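Local atomic coordinates of alpha-n-acetylglucosaminidase family protein (Clostridium perfringens, PDB entry 4A42), a protein that probably binds carbohydrate as a family 32 module of an architecturally complex alpha-N-acetylglucosaminidase, helping to bring the enzyme to its glycan substrates. Residues A[50-54]-A[80-84]; A[75-81]-A[141-147]; A[85-90]-A[113-119]; A[95-101]-A[126-131]. All coordinates share one frame; numbering follows the deposited sequence.

Contact 1: residues A[50-54]-A[80-84]. With CA (calcium ion), chain C.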
loop_
_atom_site.group_PDB
_atom_site.type_symbol
_atom_site.label_atom_id
_atom_site.label_comp_id
_atom_site.label_asym_id
_atom_site.label_seq_id
_atom_site.Cartn_x
_atom_site.Cartn_y
_atom_site.Cartn_z
ATOM N N ASN A 50 10.367 -1.763 9.474
ATOM C CA ASN A 50 10.819 -0.628 10.279
ATOM C C ASN A 50 9.965 0.580 9.940
ATOM O O ASN A 50 10.034 1.095 8.836
ATOM C CB ASN A 50 12.297 -0.348 9.974
ATOM C CG ASN A 50 12.890 0.763 10.839
ATOM O OD1 ASN A 50 12.203 1.693 11.233
ATOM N ND2 ASN A 50 14.177 0.649 11.143
ATOM N N GLU A 51 9.158 1.050 10.877
ATOM C CA GLU A 51 8.174 2.077 10.533
ATOM C C GLU A 51 8.794 3.437 10.254
ATOM O O GLU A 51 8.126 4.326 9.727
ATOM C CB GLU A 51 7.119 2.214 11.630
ATOM C CG GLU A 51 6.168 1.033 11.647
ATOM C CD GLU A 51 5.070 1.180 12.675
ATOM O OE1 GLU A 51 5.030 2.219 13.379
ATOM O OE2 GLU A 51 4.251 0.249 12.773
ATOM N N ASN A 52 10.055 3.595 10.636
ATOM C CA ASN A 52 10.736 4.857 10.418
ATOM C C ASN A 52 11.631 4.950 9.182
ATOM O O ASN A 52 12.175 5.992 8.917
ATOM C CB ASN A 52 11.475 5.321 11.670
ATOM C CG ASN A 52 10.549 5.948 12.688
ATOM O OD1 ASN A 52 9.620 6.642 12.355
ATOM N ND2 ASN A 52 10.822 5.702 13.935
ATOM N N THR A 53 11.730 3.875 8.419
ATOM C CA THR A 53 12.417 3.942 7.139
ATOM C C THR A 53 11.312 4.197 6.118
ATOM O O THR A 53 10.382 3.425 6.001
ATOM C CB THR A 53 13.179 2.662 6.796
ATOM O OG1 THR A 53 12.290 1.550 6.769
ATOM C CG2 THR A 53 14.308 2.418 7.810
ATOM N N LEU A 54 11.450 5.293 5.391
ATOM C CA LEU A 54 10.381 5.810 4.559
ATOM C C LEU A 54 10.578 5.722 3.062
ATOM O O LEU A 54 11.696 5.752 2.593
ATOM C CB LEU A 54 10.169 7.269 4.896
ATOM C CG LEU A 54 10.310 7.625 6.367
ATOM C CD1 LEU A 54 10.197 9.115 6.520
ATOM C CD2 LEU A 54 9.252 6.930 7.182
ATOM N N ILE A 80 -1.408 1.088 6.399
ATOM C CA ILE A 80 -0.468 2.023 5.798
ATOM C C ILE A 80 0.051 2.929 6.899
ATOM O O ILE A 80 -0.714 3.662 7.521
ATOM C CB ILE A 80 -1.126 2.901 4.719
ATOM C CG1 ILE A 80 -1.794 2.029 3.659
ATOM C CG2 ILE A 80 -0.087 3.843 4.074
ATOM C CD1 ILE A 80 -2.758 2.783 2.782
ATOM N N VAL A 81 1.349 2.867 7.147
ATOM C CA VAL A 81 1.957 3.702 8.170
ATOM C C VAL A 81 2.381 5.002 7.497
ATOM O O VAL A 81 3.244 4.989 6.611
ATOM C CB VAL A 81 3.164 2.990 8.819
ATOM C CG1 VAL A 81 3.770 3.854 9.910
ATOM C CG2 VAL A 81 2.731 1.644 9.397
ATOM N N SER A 82 1.747 6.108 7.881
ATOM C CA SER A 82 1.933 7.386 7.183
ATOM C C SER A 82 2.702 8.370 8.039
ATOM O O SER A 82 2.219 8.793 9.084
ATOM C CB SER A 82 0.574 7.987 6.810
ATOM O OG SER A 82 0.747 9.168 6.049
ATOM N N LYS A 83 3.893 8.742 7.583
ATOM C CA LYS A 83 4.809 9.535 8.387
ATOM C C LYS A 83 4.872 11.018 7.996
ATOM O O LYS A 83 5.448 11.826 8.722
ATOM C CB LYS A 83 6.204 8.884 8.384
ATOM C CG LYS A 83 6.264 7.590 9.211
ATOM C CD LYS A 83 6.517 7.884 10.691
ATOM C CE LYS A 83 6.361 6.638 11.558
ATOM N NZ LYS A 83 6.787 6.883 12.986
ATOM N N GLY A 84 4.294 11.375 6.854
ATOM C CA GLY A 84 4.219 12.774 6.454
ATOM C C GLY A 84 3.292 13.606 7.329
ATOM O O GLY A 84 2.551 13.073 8.156
HETATM CA CA CA C . 9.859 0.929 6.533
HETATM O O HOH W 1 6.220 4.320 14.199
#
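Lys83 NZ donates a hydrogen bond to Asn52 OD1 at 2.9 Å. The donor sits 30° out of the amide carbonyl plane, and the two side chains cross at about a right angle. One water links the same ammonium to Glu51: it accepts from Lys83 NZ and donates to Glu51 OE1 at 2.6 Å. The other oxygen, Glu51 OE2, makes a salt bridge with Lys145, so each carboxylate oxygen has a partner.

The stems of these side chains pack together. Leu54 CD2 lies 3.7 Å from Lys83 CG. The lysine chain turns about its CB-CG bond (chi2 -85°), which carries its far end past Leu54 toward Asn52. Lys83 CE also passes 3.4 Å from Glu51 O, which is buried here and has no hydrogen-bond partner in the model. The extended chain of Glu51 runs across both methyls of Val81.

Calcium organises the loop side. Asn50 O binds the ion at 2.3 Å, and Thr53 adds both its O and its OG1. Asn50 to Thr53 form a type I turn. Asn50 OD1 accepts from Asn52 N at 2.9 Å, an Asx turn. Asn45, Asp48, Gly142 and Glu143 complete the site.

In the chain, loop 50-54 follows strand 33-36 and precedes strand 63-69. It meets the end of strand 77-82, beside strand 141-148.

Contact 2: residues A[75-81]-A[141-147]. With CA (calcium ion), chain C.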
loop_
_atom_site.group_PDB
_atom_site.type_symbol
_atom_site.label_atom_id
_atom_site.label_comp_id
_atom_site.label_asym_id
_atom_site.label_seq_id
_atom_site.Cartn_x
_atom_site.Cartn_y
_atom_site.Cartn_z
ATOM N N ILE A 75 -6.380 -11.909 1.303
ATOM C CA ILE A 75 -5.983 -10.656 1.926
ATOM C C ILE A 75 -7.078 -10.261 2.903
ATOM O O ILE A 75 -8.221 -10.036 2.494
ATOM C CB ILE A 75 -5.804 -9.532 0.893
ATOM C CG1 ILE A 75 -4.718 -9.896 -0.123
ATOM C CG2 ILE A 75 -5.480 -8.240 1.595
ATOM C CD1 ILE A 75 -4.775 -9.071 -1.382
ATOM N N SER A 76 -6.747 -10.203 4.178
ATOM C CA SER A 76 -7.717 -9.866 5.201
ATOM C C SER A 76 -7.718 -8.409 5.683
ATOM O O SER A 76 -8.727 -7.880 6.081
ATOM C CB SER A 76 -7.614 -10.791 6.411
ATOM O OG SER A 76 -6.534 -10.490 7.246
ATOM N N ALA A 77 -6.546 -7.806 5.685
ATOM C CA ALA A 77 -6.412 -6.457 6.219
ATOM C C ALA A 77 -5.143 -5.793 5.731
ATOM O O ALA A 77 -4.173 -6.465 5.385
ATOM C CB ALA A 77 -6.456 -6.471 7.738
ATOM N N ILE A 78 -5.166 -4.461 5.696
ATOM C CA ILE A 78 -4.033 -3.684 5.222
ATOM C C ILE A 78 -3.787 -2.462 6.109
ATOM O O ILE A 78 -4.716 -1.696 6.395
ATOM C CB ILE A 78 -4.237 -3.228 3.753
ATOM C CG1 ILE A 78 -4.412 -4.449 2.833
ATOM C CG2 ILE A 78 -3.071 -2.328 3.310
ATOM C CD1 ILE A 78 -4.922 -4.126 1.432
ATOM N N ASP A 79 -2.540 -2.280 6.546
ATOM C CA ASP A 79 -2.140 -1.060 7.254
ATOM C C ASP A 79 -1.194 -0.222 6.403
ATOM O O ASP A 79 -0.255 -0.745 5.808
ATOM C CB ASP A 79 -1.377 -1.371 8.541
ATOM C CG ASP A 79 -2.226 -2.016 9.597
ATOM O OD1 ASP A 79 -3.466 -1.969 9.479
ATOM O OD2 ASP A 79 -1.631 -2.567 10.554
ATOM N N ILE A 80 -1.408 1.088 6.399
ATOM C CA ILE A 80 -0.468 2.023 5.798
ATOM C C ILE A 80 0.051 2.929 6.899
ATOM O O ILE A 80 -0.714 3.662 7.521
ATOM C CB ILE A 80 -1.126 2.901 4.719
ATOM C CG1 ILE A 80 -1.794 2.029 3.659
ATOM C CG2 ILE A 80 -0.087 3.843 4.074
ATOM C CD1 ILE A 80 -2.758 2.783 2.782
ATOM N N VAL A 81 1.349 2.867 7.147
ATOM C CA VAL A 81 1.957 3.702 8.170
ATOM C C VAL A 81 2.381 5.002 7.497
ATOM O O VAL A 81 3.244 4.989 6.611
ATOM C CB VAL A 81 3.164 2.990 8.819
ATOM C CG1 VAL A 81 3.770 3.854 9.910
ATOM C CG2 VAL A 81 2.731 1.644 9.397
ATOM N N ILE A 141 5.700 7.305 3.304
ATOM C CA ILE A 141 5.134 6.060 3.806
ATOM C C ILE A 141 6.190 5.250 4.551
ATOM O O ILE A 141 7.208 4.858 3.986
ATOM C CB ILE A 141 4.551 5.224 2.637
ATOM C CG1 ILE A 141 3.533 6.043 1.832
ATOM C CG2 ILE A 141 3.939 3.912 3.155
ATOM C CD1 ILE A 141 2.366 6.554 2.636
ATOM N N GLY A 142 5.959 5.016 5.833
ATOM C CA GLY A 142 6.914 4.282 6.641
ATOM C C GLY A 142 6.846 2.786 6.434
ATOM O O GLY A 142 7.855 2.105 6.597
ATOM N N GLU A 143 5.672 2.270 6.090
ATOM C CA GLU A 143 5.497 0.841 5.948
ATOM C C GLU A 143 4.106 0.560 5.383
ATOM O O GLU A 143 3.157 1.275 5.699
ATOM C CB GLU A 143 5.625 0.183 7.325
ATOM C CG GLU A 143 5.838 -1.313 7.278
ATOM C CD GLU A 143 7.276 -1.743 6.963
ATOM O OE1 GLU A 143 8.212 -0.927 6.845
ATOM O OE2 GLU A 143 7.473 -2.946 6.850
ATOM N N ILE A 144 4.000 -0.464 4.545
ATOM C CA ILE A 144 2.704 -0.988 4.124
ATOM C C ILE A 144 2.657 -2.456 4.500
ATOM O O ILE A 144 3.522 -3.240 4.115
ATOM C CB ILE A 144 2.478 -0.839 2.609
ATOM C CG1 ILE A 144 2.353 0.646 2.257
ATOM C CG2 ILE A 144 1.228 -1.605 2.164
ATOM C CD1 ILE A 144 2.307 0.909 0.786
ATOM N N LYS A 145 1.680 -2.805 5.305
ATOM C CA LYS A 145 1.509 -4.159 5.794
ATOM C C LYS A 145 0.254 -4.790 5.187
ATOM O O LYS A 145 -0.794 -4.217 5.259
ATOM C CB LYS A 145 1.434 -4.162 7.309
ATOM C CG LYS A 145 2.594 -3.429 7.955
ATOM C CD LYS A 145 2.525 -3.389 9.456
ATOM C CE LYS A 145 3.422 -2.309 10.029
ATOM N NZ LYS A 145 3.279 -2.069 11.499
ATOM N N ILE A 146 0.417 -5.959 4.578
ATOM C CA ILE A 146 -0.698 -6.628 3.922
ATOM C C ILE A 146 -0.901 -7.963 4.607
ATOM O O ILE A 146 -0.129 -8.868 4.405
ATOM C CB ILE A 146 -0.427 -6.831 2.431
ATOM C CG1 ILE A 146 -0.200 -5.480 1.746
ATOM C CG2 ILE A 146 -1.584 -7.554 1.774
ATOM C CD1 ILE A 146 0.348 -5.567 0.388
ATOM N N TYR A 147 -1.930 -8.057 5.431
ATOM C CA TYR A 147 -2.134 -9.241 6.242
ATOM C C TYR A 147 -3.016 -10.304 5.585
ATOM O O TYR A 147 -4.054 -10.021 5.028
ATOM C CB TYR A 147 -2.670 -8.906 7.614
ATOM C CG TYR A 147 -1.951 -7.828 8.404
ATOM C CD1 TYR A 147 -0.710 -8.040 8.957
ATOM C CD2 TYR A 147 -2.559 -6.633 8.664
ATOM C CE1 TYR A 147 -0.084 -7.055 9.706
ATOM C CE2 TYR A 147 -1.936 -5.664 9.400
ATOM C CZ TYR A 147 -0.710 -5.881 9.927
ATOM O OH TYR A 147 -0.150 -4.877 10.678
HETATM CA CA CA C . 9.859 0.929 6.533
HETATM O O HOH W 2 0.676 -1.084 11.704
#
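Two neighbouring antiparallel strands of the four-stranded sheet, 77-82 and 141-148, pair in the F5/8 type C (discoidin-like) beta-sandwich fold. Asp79 and Lys145 exchange backbone hydrogen bonds, N to O, in both directions. Val81 N donates to Glu143 O at 2.8 Å, and Gly142 N donates to Val81 O. At the other end a classic beta bulge sets Ser76 and Ala77 against Tyr147. Tyr147 O takes a bond from Ser76 N at 2.8 Å and a weak one from Ala77 N. Tyr147 N donates back to Ala77 O.

On the face bearing Ala77, Asp79 and Val81, Tyr147 leans over its neighbour strand. With CG anti to its carbonyl carbon (chi1 -50°), the ring passes Ala77 CB and brings its hydroxyl to Asp79. Tyr147 OH donates to Asp79 OD2 at 2.7 Å. The oxygen lies in the ring plane at its edge, but the donor stands 45° above the carboxylate plane. The two planes are 84° apart. A water joins Asp79 OD2 to Lys145 NZ, which forms a salt bridge with Glu51. Asp79 OD1 is hydrogen-bonded to Ser118 OG.

The face bearing Ile78, Ile80, Ile144 and Ile146 is aliphatic. At its ends Ile80 CG2 meets Ile141 CD1 at 3.9 Å, and Ile75 CG2 meets Ile146 CG2 at 4.0 Å. Phe67 and Phe132 of the second sheet cover part of this face.

Calcium is bound by Gly142 O at 2.3 Å and Glu143 OE1 at 2.5 Å. Glu143 OE2 accepts from Gly49 N. The ion couples this strand to the 45-53 loop, and its charge probably stabilises the Glu143 carboxylate.

Contact 3: residues A[85-90]-A[113-119]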
loop_
_atom_site.group_PDB
_atom_site.type_symbol
_atom_site.label_atom_id
_atom_site.label_comp_id
_atom_site.label_asym_id
_atom_site.label_seq_id
_atom_site.Cartn_x
_atom_site.Cartn_y
_atom_site.Cartn_z
ATOM N N ASN A 85 3.305 14.921 7.143
ATOM C CA ASN A 85 2.498 15.795 8.002
ATOM C C ASN A 85 1.001 15.833 7.703
ATOM O O ASN A 85 0.164 15.945 8.623
ATOM C CB ASN A 85 3.042 17.216 7.973
ATOM C CG ASN A 85 4.273 17.375 8.815
ATOM O OD1 ASN A 85 4.556 16.546 9.683
ATOM N ND2 ASN A 85 5.015 18.451 8.581
ATOM N N SER A 86 0.669 15.757 6.422
ATOM C CA SER A 86 -0.687 15.980 5.960
ATOM C C SER A 86 -1.498 14.701 6.075
ATOM O O SER A 86 -0.953 13.614 5.943
ATOM C CB SER A 86 -0.669 16.452 4.495
ATOM O OG SER A 86 -0.129 17.761 4.364
ATOM N N PRO A 87 -2.813 14.825 6.303
ATOM C CA PRO A 87 -3.675 13.640 6.248
ATOM C C PRO A 87 -3.474 12.911 4.929
ATOM O O PRO A 87 -3.407 13.531 3.871
ATOM C CB PRO A 87 -5.081 14.232 6.328
ATOM C CG PRO A 87 -4.875 15.509 7.109
ATOM C CD PRO A 87 -3.573 16.047 6.604
ATOM N N LEU A 88 -3.367 11.594 4.993
ATOM C CA LEU A 88 -3.128 10.816 3.789
ATOM C C LEU A 88 -4.394 10.696 2.961
ATOM O O LEU A 88 -5.461 10.391 3.481
ATOM C CB LEU A 88 -2.599 9.431 4.153
ATOM C CG LEU A 88 -2.044 8.612 2.988
ATOM C CD1 LEU A 88 -0.766 9.252 2.462
ATOM C CD2 LEU A 88 -1.786 7.185 3.433
ATOM N N LYS A 89 -4.265 10.955 1.666
ATOM C CA LYS A 89 -5.338 10.724 0.712
ATOM C C LYS A 89 -4.883 9.578 -0.164
ATOM O O LYS A 89 -3.810 9.639 -0.758
ATOM C CB LYS A 89 -5.621 11.984 -0.110
ATOM C CG LYS A 89 -6.191 13.130 0.725
ATOM C CD LYS A 89 -6.256 14.434 -0.059
ATOM C CE LYS A 89 -6.733 15.564 0.827
ATOM N NZ LYS A 89 -8.154 15.380 1.180
ATOM N N TYR A 90 -5.694 8.522 -0.243
ATOM C CA TYR A 90 -5.233 7.277 -0.849
ATOM C C TYR A 90 -6.394 6.402 -1.291
ATOM O O TYR A 90 -7.542 6.585 -0.842
ATOM C CB TYR A 90 -4.354 6.487 0.139
ATOM C CG TYR A 90 -5.122 5.892 1.310
ATOM C CD1 TYR A 90 -5.443 6.663 2.423
ATOM C CD2 TYR A 90 -5.560 4.565 1.287
ATOM C CE1 TYR A 90 -6.163 6.126 3.491
ATOM C CE2 TYR A 90 -6.274 4.020 2.360
ATOM C CZ TYR A 90 -6.574 4.812 3.456
ATOM O OH TYR A 90 -7.291 4.315 4.535
ATOM N N ASN A 113 -6.423 12.780 10.201
ATOM C CA ASN A 113 -4.980 12.656 10.390
ATOM C C ASN A 113 -4.673 11.532 11.358
ATOM O O ASN A 113 -4.948 11.631 12.565
ATOM C CB ASN A 113 -4.367 13.972 10.867
ATOM C CG ASN A 113 -2.893 14.092 10.490
ATOM O OD1 ASN A 113 -2.155 13.106 10.498
ATOM N ND2 ASN A 113 -2.464 15.300 10.151
ATOM N N LYS A 114 -4.117 10.452 10.818
ATOM C CA LYS A 114 -3.803 9.267 11.616
ATOM C C LYS A 114 -2.378 8.815 11.364
ATOM O O LYS A 114 -1.810 9.064 10.293
ATOM C CB LYS A 114 -4.762 8.112 11.304
ATOM C CG LYS A 114 -6.238 8.438 11.540
ATOM C CD LYS A 114 -7.073 7.182 11.692
ATOM C CE LYS A 114 -7.188 6.398 10.400
ATOM N NZ LYS A 114 -8.121 5.240 10.561
ATOM N N ALA A 115 -1.799 8.138 12.348
ATOM C CA ALA A 115 -0.449 7.607 12.184
ATOM C C ALA A 115 -0.480 6.363 11.293
ATOM O O ALA A 115 0.397 6.165 10.445
ATOM C CB ALA A 115 0.162 7.280 13.557
ATOM N N VAL A 116 -1.498 5.533 11.487
ATOM C CA VAL A 116 -1.667 4.310 10.721
ATOM C C VAL A 116 -3.070 4.286 10.134
ATOM O O VAL A 116 -4.064 4.437 10.852
ATOM C CB VAL A 116 -1.467 3.073 11.605
ATOM C CG1 VAL A 116 -1.627 1.793 10.786
ATOM C CG2 VAL A 116 -0.095 3.121 12.245
ATOM N N TYR A 117 -3.147 4.106 8.823
ATOM C CA TYR A 117 -4.433 3.934 8.152
ATOM C C TYR A 117 -4.705 2.447 7.933
ATOM O O TYR A 117 -4.142 1.814 7.036
ATOM C CB TYR A 117 -4.484 4.740 6.840
ATOM C CG TYR A 117 -4.387 6.221 7.081
ATOM C CD1 TYR A 117 -3.150 6.852 7.179
ATOM C CD2 TYR A 117 -5.537 7.004 7.244
ATOM C CE1 TYR A 117 -3.064 8.215 7.425
ATOM C CE2 TYR A 117 -5.453 8.360 7.482
ATOM C CZ TYR A 117 -4.224 8.963 7.569
ATOM O OH TYR A 117 -4.132 10.313 7.818
ATOM N N SER A 118 -5.546 1.889 8.801
ATOM C CA SER A 118 -5.894 0.475 8.731
ATOM C C SER A 118 -7.196 0.283 7.963
ATOM O O SER A 118 -8.111 1.118 8.042
ATOM C CB SER A 118 -6.071 -0.093 10.145
ATOM O OG SER A 118 -4.925 0.134 10.952
ATOM N N ASN A 119 -7.277 -0.807 7.209
ATOM C CA ASN A 119 -8.523 -1.197 6.545
ATOM C C ASN A 119 -8.724 -2.703 6.584
ATOM O O ASN A 119 -7.859 -3.459 6.155
ATOM C CB ASN A 119 -8.539 -0.746 5.081
ATOM C CG ASN A 119 -8.692 0.751 4.928
ATOM O OD1 ASN A 119 -7.717 1.462 4.734
ATOM N ND2 ASN A 119 -9.920 1.234 5.026
HETATM O O HOH W 3 -0.862 11.108 6.918
#
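Leu88 meets the Tyr117 side chain with both its backbone N and its CB. Leu88 CB lies 3.5 Å from Tyr117 CE1, and Leu88 N donates to Tyr117 OH at 3.2 Å along a nearly straight N-H line (166°). Tyr90 turns an edge toward the face of the Tyr117 ring in an offset edge-to-face pair. The centroids are 5.7 Å apart and the planes 61° apart. Beyond this pair, Tyr90 OH donates to Asn119 OD1 at 2.9 Å. The hydroxyl lies in the carbonyl plane of Asn119, on a lone pair of OD1.

At the loop end, Asn113 ND2 donates to Asn85 O at 3.1 Å, with the acceptor close to the amide plane. The same nitrogen packs against Pro87 CD.

Further bonds fix Tyr117. Its OH also accepts from Lys114 N at 3.0 Å and bonds to Glu112 O. A water held by Ser86 O makes a weak bond to it. Lys114 CB covers part of one ring face. The phenol oxygen thus pins two loops together.

Strand 116-120 is an outer strand of its sheet and pairs with strand 77-82. Leu88 and Tyr90 pack on Ile80 of strand 77-82 and on Phe134 of strand 126-134, joining the two sheets.

Contact 4: residues A[95-101]-A[126-131]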
loop_
_atom_site.group_PDB
_atom_site.type_symbol
_atom_site.label_atom_id
_atom_site.label_comp_id
_atom_site.label_asym_id
_atom_site.label_seq_id
_atom_site.Cartn_x
_atom_site.Cartn_y
_atom_site.Cartn_z
ATOM N N SER A 95 -6.131 -6.855 -7.821
ATOM C CA SER A 95 -6.341 -7.508 -9.107
ATOM C C SER A 95 -5.820 -8.935 -9.079
ATOM O O SER A 95 -4.919 -9.267 -8.298
ATOM C CB SER A 95 -5.652 -6.737 -10.233
ATOM O OG SER A 95 -5.920 -7.331 -11.498
ATOM N N ASN A 96 -6.381 -9.772 -9.956
ATOM C CA ASN A 96 -5.893 -11.126 -10.161
ATOM C C ASN A 96 -4.985 -11.232 -11.371
ATOM O O ASN A 96 -3.992 -11.939 -11.349
ATOM C CB ASN A 96 -7.058 -12.105 -10.267
ATOM C CG ASN A 96 -7.780 -12.258 -8.977
ATOM O OD1 ASN A 96 -7.202 -12.097 -7.919
ATOM N ND2 ASN A 96 -9.048 -12.573 -9.047
ATOM N N ASP A 97 -5.330 -10.527 -12.436
ATOM C CA ASP A 97 -4.563 -10.603 -13.669
ATOM C C ASP A 97 -3.638 -9.429 -13.927
ATOM O O ASP A 97 -2.843 -9.451 -14.845
ATOM C CB ASP A 97 -5.496 -10.813 -14.865
ATOM C CG ASP A 97 -6.539 -9.723 -14.996
ATOM O OD1 ASP A 97 -6.422 -8.682 -14.323
ATOM O OD2 ASP A 97 -7.476 -9.908 -15.787
ATOM N N GLY A 98 -3.756 -8.401 -13.101
ATOM C CA GLY A 98 -2.942 -7.219 -13.240
ATOM C C GLY A 98 -3.443 -6.222 -14.260
ATOM O O GLY A 98 -2.787 -5.223 -14.515
ATOM N N THR A 99 -4.602 -6.479 -14.849
ATOM C CA THR A 99 -5.161 -5.573 -15.819
ATOM C C THR A 99 -6.519 -5.059 -15.379
ATOM O O THR A 99 -6.835 -3.925 -15.606
ATOM C CB THR A 99 -5.237 -6.206 -17.229
ATOM O OG1 THR A 99 -6.530 -6.741 -17.448
ATOM C CG2 THR A 99 -4.241 -7.272 -17.383
ATOM N N GLU A 100 -7.303 -5.894 -14.743
ATOM C CA GLU A 100 -8.604 -5.449 -14.277
ATOM C C GLU A 100 -8.564 -5.263 -12.777
ATOM O O GLU A 100 -8.414 -6.215 -12.032
ATOM C CB GLU A 100 -9.695 -6.452 -14.636
ATOM C CG GLU A 100 -11.081 -5.994 -14.235
ATOM C CD GLU A 100 -12.178 -6.848 -14.811
ATOM O OE1 GLU A 100 -12.566 -6.610 -15.954
ATOM O OE2 GLU A 100 -12.665 -7.730 -14.102
ATOM N N TRP A 101 -8.754 -4.016 -12.354
ATOM C CA TRP A 101 -8.590 -3.635 -10.955
ATOM C C TRP A 101 -9.898 -3.352 -10.235
ATOM O O TRP A 101 -10.810 -2.742 -10.793
ATOM C CB TRP A 101 -7.698 -2.397 -10.847
ATOM C CG TRP A 101 -6.337 -2.608 -11.424
ATOM C CD1 TRP A 101 -5.962 -2.426 -12.724
ATOM C CD2 TRP A 101 -5.171 -3.042 -10.723
ATOM N NE1 TRP A 101 -4.630 -2.719 -12.877
ATOM C CE2 TRP A 101 -4.118 -3.112 -11.661
ATOM C CE3 TRP A 101 -4.903 -3.392 -9.395
ATOM C CZ2 TRP A 101 -2.827 -3.505 -11.320
ATOM C CZ3 TRP A 101 -3.612 -3.788 -9.049
ATOM C CH2 TRP A 101 -2.597 -3.840 -10.011
ATOM N N ILE A 126 -9.527 -11.880 -2.185
ATOM C CA ILE A 126 -8.257 -12.384 -2.626
ATOM C C ILE A 126 -7.677 -11.551 -3.745
ATOM O O ILE A 126 -8.373 -10.818 -4.402
ATOM C CB ILE A 126 -8.330 -13.890 -3.060
ATOM C CG1 ILE A 126 -8.682 -14.023 -4.517
ATOM C CG2 ILE A 126 -9.271 -14.638 -2.209
ATOM C CD1 ILE A 126 -7.589 -14.638 -5.283
ATOM N N GLY A 127 -6.390 -11.673 -3.965
ATOM C CA GLY A 127 -5.770 -10.940 -5.041
ATOM C C GLY A 127 -4.320 -11.318 -5.197
ATOM O O GLY A 127 -3.674 -11.778 -4.254
ATOM N N ARG A 128 -3.786 -11.172 -6.387
ATOM C CA ARG A 128 -2.364 -11.260 -6.581
ATOM C C ARG A 128 -1.670 -9.887 -6.501
ATOM O O ARG A 128 -0.579 -9.776 -5.991
ATOM C CB ARG A 128 -2.026 -11.955 -7.901
ATOM C CG ARG A 128 -0.579 -11.914 -8.251
ATOM C CD ARG A 128 -0.211 -12.800 -9.393
ATOM N NE ARG A 128 1.083 -12.404 -9.896
ATOM C CZ ARG A 128 1.683 -12.928 -10.934
ATOM N NH1 ARG A 128 1.093 -13.900 -11.599
ATOM N NH2 ARG A 128 2.867 -12.483 -11.326
ATOM N N PHE A 129 -2.334 -8.849 -6.990
ATOM C CA PHE A 129 -1.745 -7.510 -7.001
ATOM C C PHE A 129 -2.494 -6.581 -6.072
ATOM O O PHE A 129 -3.718 -6.578 -6.044
ATOM C CB PHE A 129 -1.754 -6.931 -8.418
ATOM C CG PHE A 129 -1.036 -7.781 -9.427
ATOM C CD1 PHE A 129 0.318 -7.606 -9.674
ATOM C CD2 PHE A 129 -1.715 -8.756 -10.129
ATOM C CE1 PHE A 129 0.973 -8.392 -10.603
ATOM C CE2 PHE A 129 -1.061 -9.545 -11.058
ATOM C CZ PHE A 129 0.282 -9.358 -11.296
ATOM N N VAL A 130 -1.746 -5.790 -5.307
ATOM C CA VAL A 130 -2.343 -4.781 -4.453
ATOM C C VAL A 130 -1.703 -3.448 -4.806
ATOM O O VAL A 130 -0.482 -3.287 -4.701
ATOM C CB VAL A 130 -2.164 -5.113 -2.956
ATOM C CG1 VAL A 130 -3.045 -4.214 -2.098
ATOM C CG2 VAL A 130 -2.492 -6.583 -2.692
ATOM N N ARG A 131 -2.531 -2.502 -5.246
ATOM C CA ARG A 131 -2.047 -1.213 -5.702
ATOM C C ARG A 131 -2.552 -0.084 -4.809
ATOM O O ARG A 131 -3.731 -0.025 -4.459
ATOM C CB ARG A 131 -2.425 -0.963 -7.167
ATOM C CG ARG A 131 -1.859 0.350 -7.719
ATOM C CD ARG A 131 -1.969 0.416 -9.232
ATOM N NE ARG A 131 -3.350 0.544 -9.674
ATOM C CZ ARG A 131 -3.728 0.486 -10.947
ATOM N NH1 ARG A 131 -2.816 0.305 -11.896
ATOM N NH2 ARG A 131 -5.012 0.613 -11.271
HETATM O O HOH W 4 -8.304 -9.532 -6.805
#
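Trp101 carries the guanidinium of Arg131 flat over one face of its indole. The planes are 18° apart, and Arg131 CZ stands 3.7 Å from the centroid of the five-membered ring, 11° off its normal. This is a stacked cation-pi pair. The arginine chain leaves with CG opposite the backbone N and bends at chi3 (69°), which folds the group back over the ring. A salt bridge from Arg131 NE to Glu93 holds it there. Ser95 CB touches the opposite indole face near its rim.

The six-membered end of the indole reaches Phe129: Trp101 CH2 lies 3.6 Å from Phe129 CB. The Phe129 ring packs beside the Gly98 backbone, with Gly98 N 3.6 Å from Phe129 CE2. Arg128 CG covers part of one face of that ring.

Backbone bonds close the contact. Ser95 O accepts from both Phe129 N and Arg128 N, each at 2.9 Å, and Ser95 N donates to Phe129 O. A water bridges Asn96 OD1 and Ile126 O.

The 95-101 turn is braced from within. Ser95 OG accepts from Gly98 N and donates to Glu100 O. Asp97 OD1 takes Thr99 N and Glu100 N from the same face of its plane.

Arg128 and Phe129 facing Ser95 form a classic beta bulge, at the corner in strand 126-134. The turn opposite, linking antiparallel strands 90-95 and 102-107, combines ST and Asx motifs.

Overall arrangement
All four contacts lie in one F5/8 type C domain built from two antiparallel sheets. Contacts 1 and 2 share Ile80 and Val81 of strand 77-82, have centres about 11 Å apart, and contribute to the same calcium site. Contact 3 adds strand 116-120 on the other side of strand 77-82, about 12 Å from contact 2. Contact 4 belongs to the second sheet. It is about 24 Å from contact 1 and 23 Å from contact 3, centre to centre, but touches contact 2 through Val130. Contact 1 closes before contacts 3 and 4 open. Along the chain, contact 2 spans contacts 3 and 4, whose segments alternate. Strand 141-148 ties the calcium loop to the sandwich core.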